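Local coordinates for acidocalcisomal pyrophosphatase (Trypanosoma brucei brucei, PDB 5C5V), which binds magnesium ions and a pyrophosphate analogue, and probably hydrolyses inorganic pyrophosphate to orthophosphate as a magnesium-dependent soluble pyrophosphatase, at residues A[151-156]-A[236-241]; A[225-230]-A[260-265]; A[242-247]-A[270-275]. One frame throughout, in Å; residues are numbered along the deposited sequence.

Interaction 1 (A[151-156]-A[236-241])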
loop_
_atom_site.group_PDB
_atom_site.type_symbol
_atom_site.label_atom_id
_atom_site.label_comp_id
_atom_site.label_asym_id
_atom_site.label_seq_id
_atom_site.Cartn_x
_atom_site.Cartn_y
_atom_site.Cartn_z
ATOM N N ARG A 151 17.988 -0.543 9.653
ATOM C CA ARG A 151 16.908 -0.606 10.611
ATOM C C ARG A 151 17.399 0.085 11.873
ATOM O O ARG A 151 18.231 -0.453 12.614
ATOM C CB ARG A 151 16.484 -2.054 10.879
ATOM C CG ARG A 151 15.182 -2.176 11.674
ATOM C CD ARG A 151 14.706 -3.645 11.843
ATOM N NE ARG A 151 13.963 -4.094 10.666
ATOM C CZ ARG A 151 12.630 -4.039 10.512
ATOM N NH1 ARG A 151 11.833 -3.571 11.476
ATOM N NH2 ARG A 151 12.092 -4.487 9.379
ATOM N N TYR A 152 16.905 1.300 12.077
ATOM C CA TYR A 152 17.335 2.170 13.154
ATOM C C TYR A 152 16.212 2.467 14.124
ATOM O O TYR A 152 15.071 2.599 13.728
ATOM C CB TYR A 152 17.861 3.488 12.582
ATOM C CG TYR A 152 19.112 3.359 11.750
ATOM C CD1 TYR A 152 20.367 3.525 12.334
ATOM C CD2 TYR A 152 19.049 3.064 10.394
ATOM C CE1 TYR A 152 21.526 3.413 11.587
ATOM C CE2 TYR A 152 20.199 2.952 9.634
ATOM C CZ TYR A 152 21.443 3.124 10.236
ATOM O OH TYR A 152 22.607 3.013 9.505
ATOM N N ASN A 153 16.526 2.614 15.398
ATOM C CA ASN A 153 15.510 3.067 16.329
ATOM C C ASN A 153 15.386 4.582 16.298
ATOM O O ASN A 153 16.383 5.304 16.363
ATOM C CB ASN A 153 15.801 2.580 17.741
ATOM C CG ASN A 153 15.206 1.220 18.002
ATOM O OD1 ASN A 153 14.114 0.919 17.527
ATOM N ND2 ASN A 153 15.928 0.379 18.732
ATOM N N PHE A 154 14.145 5.038 16.182
ATOM C CA PHE A 154 13.820 6.451 16.119
ATOM C C PHE A 154 13.012 6.795 17.350
ATOM O O PHE A 154 12.000 6.153 17.638
ATOM C CB PHE A 154 13.043 6.764 14.822
ATOM C CG PHE A 154 12.333 8.112 14.807
ATOM C CD1 PHE A 154 13.024 9.280 14.527
ATOM C CD2 PHE A 154 10.966 8.199 15.019
ATOM C CE1 PHE A 154 12.357 10.528 14.475
ATOM C CE2 PHE A 154 10.293 9.439 14.966
ATOM C CZ PHE A 154 10.990 10.600 14.701
ATOM N N ILE A 155 13.474 7.783 18.097
ATOM C CA ILE A 155 12.709 8.262 19.235
ATOM C C ILE A 155 11.906 9.478 18.828
ATOM O O ILE A 155 12.479 10.519 18.501
ATOM C CB ILE A 155 13.612 8.625 20.419
ATOM C CG1 ILE A 155 14.471 7.418 20.808
ATOM C CG2 ILE A 155 12.771 9.127 21.593
ATOM C CD1 ILE A 155 15.662 7.775 21.666
ATOM N N CYS A 156 10.585 9.349 18.826
ATOM C CA CYS A 156 9.739 10.481 18.484
ATOM C C CYS A 156 9.590 11.436 19.665
ATOM O O CYS A 156 9.060 11.073 20.710
ATOM C CB CYS A 156 8.359 10.018 18.020
ATOM S SG CYS A 156 7.251 11.394 17.584
ATOM N N GLY A 236 7.490 10.327 22.622
ATOM C CA GLY A 236 8.347 9.351 23.267
ATOM C C GLY A 236 8.297 7.964 22.645
ATOM O O GLY A 236 9.073 7.082 23.028
ATOM N N GLN A 237 7.367 7.754 21.713
ATOM C CA GLN A 237 7.246 6.467 21.032
ATOM C C GLN A 237 8.522 6.136 20.244
ATOM O O GLN A 237 9.107 7.004 19.602
ATOM C CB GLN A 237 6.024 6.460 20.099
ATOM C CG GLN A 237 5.918 5.203 19.248
ATOM C CD GLN A 237 4.609 5.105 18.479
ATOM O OE1 GLN A 237 3.717 5.956 18.610
ATOM N NE2 GLN A 237 4.476 4.049 17.685
ATOM N N VAL A 238 8.958 4.884 20.318
ATOM C CA VAL A 238 10.168 4.445 19.634
ATOM C C VAL A 238 9.805 3.414 18.583
ATOM O O VAL A 238 9.099 2.458 18.875
ATOM C CB VAL A 238 11.197 3.821 20.628
ATOM C CG1 VAL A 238 12.477 3.435 19.899
ATOM C CG2 VAL A 238 11.488 4.782 21.787
ATOM N N SER A 239 10.282 3.577 17.358
ATOM C CA SER A 239 9.937 2.588 16.354
ATOM C C SER A 239 11.008 2.459 15.295
ATOM O O SER A 239 11.836 3.346 15.116
ATOM C CB SER A 239 8.603 2.929 15.708
ATOM O OG SER A 239 8.661 4.231 15.148
ATOM N N ALA A 240 10.986 1.328 14.606
ATOM C CA ALA A 240 12.031 0.994 13.663
ATOM C C ALA A 240 11.847 1.767 12.372
ATOM O O ALA A 240 10.750 1.801 11.801
ATOM C CB ALA A 240 12.039 -0.510 13.397
ATOM N N VAL A 241 12.914 2.411 11.918
ATOM C CA VAL A 241 12.828 3.189 10.692
ATOM C C VAL A 241 13.947 2.845 9.734
ATOM O O VAL A 241 14.971 2.270 10.111
ATOM C CB VAL A 241 12.866 4.718 10.950
ATOM C CG1 VAL A 241 11.770 5.134 11.913
ATOM C CG2 VAL A 241 14.243 5.159 11.427
#
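Phe154 and Val241 make the tight part of this antiparallel pairing: Val241 CG1 rests 3.6 Å from Phe154 CB, and CG2 of the same valine sits 3.9 Å from that CB. Phe154 CG is anti to the backbone N (chi1 165°), and its ring leads away from segment 236-241 and packs on Ala225 and Glu227 of strand 224-227. The opposite face is looser. There Ile155 CG1 lies alongside Val238 CG2 at 4.1 Å, and Asn153 reaches across Val238 at about a right angle, with its ND2 tied to Pro133 O; Thr142 of a second subunit packs on both Asn153 and Val238. At the partly exposed end, the Arg151 chain bends at chi3, and NH1 comes within 3.6 Å of Ala240 CB. Backbone bonds run the whole length: Tyr152 and Val241 exchange two, Tyr152 N to Val241 O being 2.9 Å long and nearly straight (174°), Phe154 and Ser239 exchange two more, and Cys156 N donates to Gln237 O. The division of labour follows: the peptides satisfy one another and fix the register, while the side-chain contacts between the segments are mainly apolar, closest between Phe154 and Val241.

Interaction 2 (A[225-230]-A[260-265])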
loop_
_atom_site.group_PDB
_atom_site.type_symbol
_atom_site.label_atom_id
_atom_site.label_comp_id
_atom_site.label_asym_id
_atom_site.label_seq_id
_atom_site.Cartn_x
_atom_site.Cartn_y
_atom_site.Cartn_z
ATOM N N ALA A 225 16.055 13.479 13.413
ATOM C CA ALA A 225 15.433 12.684 12.363
ATOM C C ALA A 225 14.016 13.174 12.034
ATOM O O ALA A 225 13.255 13.568 12.920
ATOM C CB ALA A 225 15.406 11.213 12.760
ATOM N N VAL A 226 13.681 13.152 10.748
ATOM C CA VAL A 226 12.328 13.452 10.305
ATOM C C VAL A 226 11.731 12.188 9.708
ATOM O O VAL A 226 12.223 11.682 8.698
ATOM C CB VAL A 226 12.316 14.585 9.257
ATOM C CG1 VAL A 226 10.907 15.124 9.088
ATOM C CG2 VAL A 226 13.259 15.695 9.684
ATOM N N GLU A 227 10.682 11.663 10.321
ATOM C CA GLU A 227 10.063 10.453 9.793
ATOM C C GLU A 227 8.831 10.804 8.937
ATOM O O GLU A 227 7.879 11.415 9.420
ATOM C CB GLU A 227 9.692 9.511 10.940
ATOM C CG GLU A 227 9.306 8.116 10.507
ATOM C CD GLU A 227 7.876 8.044 9.986
ATOM O OE1 GLU A 227 7.004 8.766 10.523
ATOM O OE2 GLU A 227 7.619 7.255 9.048
ATOM N N ILE A 228 8.855 10.424 7.665
ATOM C CA ILE A 228 7.907 10.999 6.693
ATOM C C ILE A 228 6.709 10.103 6.397
ATOM O O ILE A 228 5.943 10.375 5.495
ATOM C CB ILE A 228 8.606 11.318 5.361
ATOM C CG1 ILE A 228 9.094 10.032 4.699
ATOM C CG2 ILE A 228 9.759 12.290 5.577
ATOM C CD1 ILE A 228 9.921 10.261 3.450
ATOM N N GLY A 229 6.545 9.036 7.169
ATOM C CA GLY A 229 5.421 8.139 6.967
ATOM C C GLY A 229 4.093 8.820 7.250
ATOM O O GLY A 229 4.057 9.985 7.656
ATOM N N MET A 230 3.002 8.096 7.028
ATOM C CA MET A 230 1.676 8.689 7.129
ATOM C C MET A 230 1.094 8.601 8.534
ATOM O O MET A 230 0.115 9.272 8.830
ATOM C CB MET A 230 0.726 8.028 6.133
ATOM C CG MET A 230 0.328 6.640 6.553
ATOM S SD MET A 230 -0.561 5.746 5.260
ATOM C CE MET A 230 -0.988 4.290 6.248
ATOM N N VAL A 260 16.401 12.143 6.922
ATOM C CA VAL A 260 15.091 11.792 6.399
ATOM C C VAL A 260 14.957 10.289 6.487
ATOM O O VAL A 260 15.814 9.554 5.989
ATOM C CB VAL A 260 14.893 12.246 4.920
ATOM C CG1 VAL A 260 13.519 11.794 4.406
ATOM C CG2 VAL A 260 15.033 13.760 4.785
ATOM N N CYS A 261 13.889 9.823 7.123
ATOM C CA CYS A 261 13.707 8.386 7.289
ATOM C C CYS A 261 12.243 8.038 7.192
ATOM O O CYS A 261 11.381 8.924 7.219
ATOM C CB CYS A 261 14.278 7.916 8.635
ATOM S SG CYS A 261 13.418 8.629 10.064
ATOM N N ILE A 262 11.950 6.750 7.086
ATOM C CA ILE A 262 10.558 6.326 7.072
ATOM C C ILE A 262 10.354 5.043 7.857
ATOM O O ILE A 262 11.163 4.123 7.792
ATOM C CB ILE A 262 10.024 6.126 5.637
ATOM C CG1 ILE A 262 8.527 5.803 5.683
ATOM C CG2 ILE A 262 10.802 5.042 4.903
ATOM C CD1 ILE A 262 7.871 5.810 4.335
ATOM N N SER A 263 9.252 5.010 8.595
ATOM C CA SER A 263 8.870 3.861 9.393
ATOM C C SER A 263 8.816 2.565 8.595
ATOM O O SER A 263 8.222 2.505 7.521
ATOM C CB SER A 263 7.502 4.113 10.035
ATOM O OG SER A 263 6.973 2.902 10.550
ATOM N N HIS A 264 9.412 1.517 9.136
ATOM C CA HIS A 264 9.353 0.211 8.508
ATOM C C HIS A 264 7.930 -0.337 8.514
ATOM O O HIS A 264 7.672 -1.368 7.919
ATOM C CB HIS A 264 10.298 -0.768 9.218
ATOM C CG HIS A 264 11.699 -0.744 8.696
ATOM N ND1 HIS A 264 12.076 -1.391 7.537
ATOM C CD2 HIS A 264 12.817 -0.144 9.168
ATOM C CE1 HIS A 264 13.366 -1.200 7.326
ATOM N NE2 HIS A 264 13.839 -0.444 8.300
ATOM N N ASN A 265 7.015 0.351 9.195
ATOM C CA ASN A 265 5.604 -0.036 9.219
ATOM C C ASN A 265 4.709 0.709 8.237
ATOM O O ASN A 265 3.521 0.402 8.125
ATOM C CB ASN A 265 5.040 0.145 10.620
ATOM C CG ASN A 265 5.351 -1.014 11.491
ATOM O OD1 ASN A 265 5.449 -2.146 10.996
ATOM N ND2 ASN A 265 5.551 -0.765 12.795
#
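Ile228 drops into the groove between Val260 and Ile262, two residues apart on the parallel neighbouring strand. Both CG2 and CD1 of Ile228 lie 4.0 Å from Val260 CG1, and its CG1 comes to 4.1 Å from Ile262 CB, crossing that side chain at about a right angle. Cys261 O forms the floor of the groove and accepts the Ile228 N-H at 3.0 Å. Cys285 and Ile289 of helix 285-295 close over the isoleucine. On the other face the fit is reversed: the Cys261 sulphur is the bump, lodged between Ala225 CB and Glu227 CB, with SG 3.9 Å from the latter.

Glu227 fills the next hollow along. Its chain leaves anti to the backbone N and bends at chi2 (-79°), which turns CD toward the end of strand 254-263. OE2 takes the Ser263 N-H at 2.8 Å on its anti side, and is also met by Gly229 N at 2.8 Å from well above the carboxylate plane (56° out of it). Gly229, without a side chain, lets the carboxylate lie close against the turn. OE1 is bonded to Asn197 ND2. A buried carboxylate gripped by three N-H donors, amid otherwise apolar packing, is held firmly in place, and these donors would be expected to favour its ionised form.

Interaction 3 (A[242-247]-A[270-275])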
loop_
_atom_site.group_PDB
_atom_site.type_symbol
_atom_site.label_atom_id
_atom_site.label_comp_id
_atom_site.label_asym_id
_atom_site.label_seq_id
_atom_site.Cartn_x
_atom_site.Cartn_y
_atom_site.Cartn_z
ATOM N N LYS A 242 13.721 3.209 8.482
ATOM C CA LYS A 242 14.678 3.055 7.403
ATOM C C LYS A 242 15.188 4.424 6.988
ATOM O O LYS A 242 14.405 5.308 6.679
ATOM C CB LYS A 242 14.031 2.344 6.213
ATOM C CG LYS A 242 14.908 2.292 4.988
ATOM C CD LYS A 242 14.497 1.169 4.057
ATOM C CE LYS A 242 13.547 1.641 2.991
ATOM N NZ LYS A 242 13.335 0.533 1.999
ATOM N N VAL A 243 16.500 4.593 6.983
ATOM C CA VAL A 243 17.123 5.860 6.629
ATOM C C VAL A 243 17.200 6.039 5.108
ATOM O O VAL A 243 17.638 5.132 4.402
ATOM C CB VAL A 243 18.535 5.946 7.237
ATOM C CG1 VAL A 243 19.380 6.995 6.522
ATOM C CG2 VAL A 243 18.451 6.190 8.739
ATOM N N LEU A 244 16.777 7.205 4.614
ATOM C CA LEU A 244 16.721 7.474 3.176
ATOM C C LEU A 244 17.738 8.520 2.737
ATOM O O LEU A 244 18.228 8.477 1.618
ATOM C CB LEU A 244 15.316 7.929 2.763
ATOM C CG LEU A 244 14.220 6.909 3.033
ATOM C CD1 LEU A 244 12.867 7.521 2.779
ATOM C CD2 LEU A 244 14.436 5.654 2.183
ATOM N N GLY A 245 18.041 9.479 3.598
ATOM C CA GLY A 245 18.933 10.550 3.203
ATOM C C GLY A 245 19.089 11.560 4.309
ATOM O O GLY A 245 18.538 11.384 5.390
ATOM N N VAL A 246 19.825 12.633 4.054
ATOM C CA VAL A 246 20.051 13.599 5.120
ATOM C C VAL A 246 20.265 15.009 4.590
ATOM O O VAL A 246 20.876 15.209 3.542
ATOM C CB VAL A 246 21.272 13.179 6.011
ATOM C CG1 VAL A 246 22.535 13.105 5.186
ATOM C CG2 VAL A 246 21.454 14.145 7.153
ATOM N N LEU A 247 19.770 15.983 5.343
ATOM C CA LEU A 247 19.904 17.395 5.010
ATOM C C LEU A 247 20.936 18.074 5.889
ATOM O O LEU A 247 20.863 17.982 7.116
ATOM C CB LEU A 247 18.551 18.099 5.152
ATOM C CG LEU A 247 18.534 19.584 4.796
ATOM C CD1 LEU A 247 18.956 19.789 3.354
ATOM C CD2 LEU A 247 17.142 20.174 5.051
ATOM N N ARG A 270 8.593 -0.295 1.461
ATOM C CA ARG A 270 9.184 -1.175 0.448
ATOM C C ARG A 270 9.637 -0.410 -0.797
ATOM O O ARG A 270 10.647 -0.750 -1.412
ATOM C CB ARG A 270 8.172 -2.250 0.006
ATOM C CG ARG A 270 8.015 -3.453 0.919
ATOM C CD ARG A 270 9.253 -4.372 0.881
ATOM N N PHE A 271 8.886 0.619 -1.170
ATOM C CA PHE A 271 9.113 1.291 -2.443
ATOM C C PHE A 271 10.081 2.459 -2.353
ATOM O O PHE A 271 10.559 2.963 -3.369
ATOM C CB PHE A 271 7.778 1.766 -3.007
ATOM C CG PHE A 271 6.725 0.712 -2.976
ATOM C CD1 PHE A 271 6.742 -0.324 -3.892
ATOM C CD2 PHE A 271 5.729 0.738 -2.023
ATOM C CE1 PHE A 271 5.782 -1.316 -3.855
ATOM C CE2 PHE A 271 4.765 -0.250 -1.982
ATOM C CZ PHE A 271 4.794 -1.277 -2.899
ATOM N N MET A 272 10.353 2.898 -1.132
ATOM C CA MET A 272 11.271 4.008 -0.920
ATOM C C MET A 272 12.643 3.442 -0.617
ATOM O O MET A 272 12.882 2.924 0.476
ATOM C CB MET A 272 10.765 4.903 0.209
ATOM C CG MET A 272 9.347 5.374 -0.019
ATOM S SD MET A 272 9.367 6.950 -0.873
ATOM C CE MET A 272 9.456 8.094 0.504
ATOM N N LYS A 273 13.538 3.503 -1.597
ATOM C CA LYS A 273 14.812 2.812 -1.448
ATOM C C LYS A 273 15.994 3.747 -1.292
ATOM O O LYS A 273 17.014 3.349 -0.750
ATOM C CB LYS A 273 15.035 1.865 -2.626
ATOM C CG LYS A 273 13.922 0.831 -2.741
ATOM C CD LYS A 273 14.283 -0.272 -3.709
ATOM C CE LYS A 273 13.248 -1.397 -3.680
ATOM N NZ LYS A 273 13.717 -2.548 -4.533
ATOM N N ASP A 274 15.847 4.994 -1.725
ATOM C CA ASP A 274 16.882 5.989 -1.501
ATOM C C ASP A 274 16.235 7.348 -1.559
ATOM O O ASP A 274 15.040 7.443 -1.788
ATOM C CB ASP A 274 18.013 5.866 -2.526
ATOM C CG ASP A 274 19.359 6.352 -1.976
ATOM O OD1 ASP A 274 19.363 7.235 -1.092
ATOM O OD2 ASP A 274 20.413 5.853 -2.425
ATOM N N ILE A 275 17.011 8.403 -1.355
ATOM C CA ILE A 275 16.435 9.723 -1.178
ATOM C C ILE A 275 15.678 10.170 -2.445
ATOM O O ILE A 275 14.711 10.940 -2.376
ATOM C CB ILE A 275 17.526 10.752 -0.803
ATOM C CG1 ILE A 275 16.893 12.080 -0.397
ATOM C CG2 ILE A 275 18.537 10.925 -1.927
ATOM C CD1 ILE A 275 16.004 11.968 0.810
#
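The carboxylate of Asp274 is the flat group that reaches the strand, its OD1 lying 3.2 Å from Leu244 O. These are two acceptors and make no bond; what keeps OD1 there is the Ile275 N-H, which meets it at 2.6 Å on the anti side, 21° out of the carboxylate plane, together with the backbone N of Lys316 at the start of helix 316-336. Phe271, by contrast, makes no contact with the strand. Arg270 CB sits over the centre of one face of its ring, 4.3 Å above the plane, and in the assembly the ring stacks on Phe271 of the fourth subunit and meets Phe281 of that subunit edge to face.

Between these groups Leu244 has the largest share of the packing. Its CD2 lies 3.6 Å from Met272 O, and its CD1 touches Met272 CE at 4.1 Å, the two side chains crossing at about a right angle. Met272 bends at chi2 (-92°) and again at chi3, which swings its methyl group to Leu244; Val278 of helix 277-281 packs against both. Farther along, Ile275 CD1 stands 4.0 Å from Gly245 CA, just where a side chain on that residue would begin. At the other end Lys242 crosses to the loop: NZ makes a weak hydrogen bond to Met272 O at 2.9 Å, and its stronger partner is Cys269 O.

The strand is kinked where it meets the loop. Leu244 and Gly245 both face Val260 of the adjoining strand, a classic beta bulge, within the long strand 238-251 of the mixed, curled sheet that forms the core of soluble pyrophosphatases. The connection leading to helix 277-281 packs across the bulged strand of this barrel-like sheet.

Interactions 1 and 2 are the buried pair, and both join strands of one curled sheet: strand 152-156 pairs with 238-251, strand 224-227 with 254-263, and 197-200 completes the five-membered circuit. They touch where Ala240 O probably accepts from His264 N. Interaction 3 is partly buried and shares strand 238-251 with interaction 1, but its partner is a loop, whose Phe271 packs on two other subunits. It meets interaction 2 through the probable bond from Val260 N to Gly245 O. The chemistry follows position: antiparallel peptide bonds and apolar packing in interaction 1, a buried carboxylate beside two parallel-strand bonds in interaction 2, and one apolar side-chain pair, contacts to backbone carbonyls and a weak lysine bond in interaction 3.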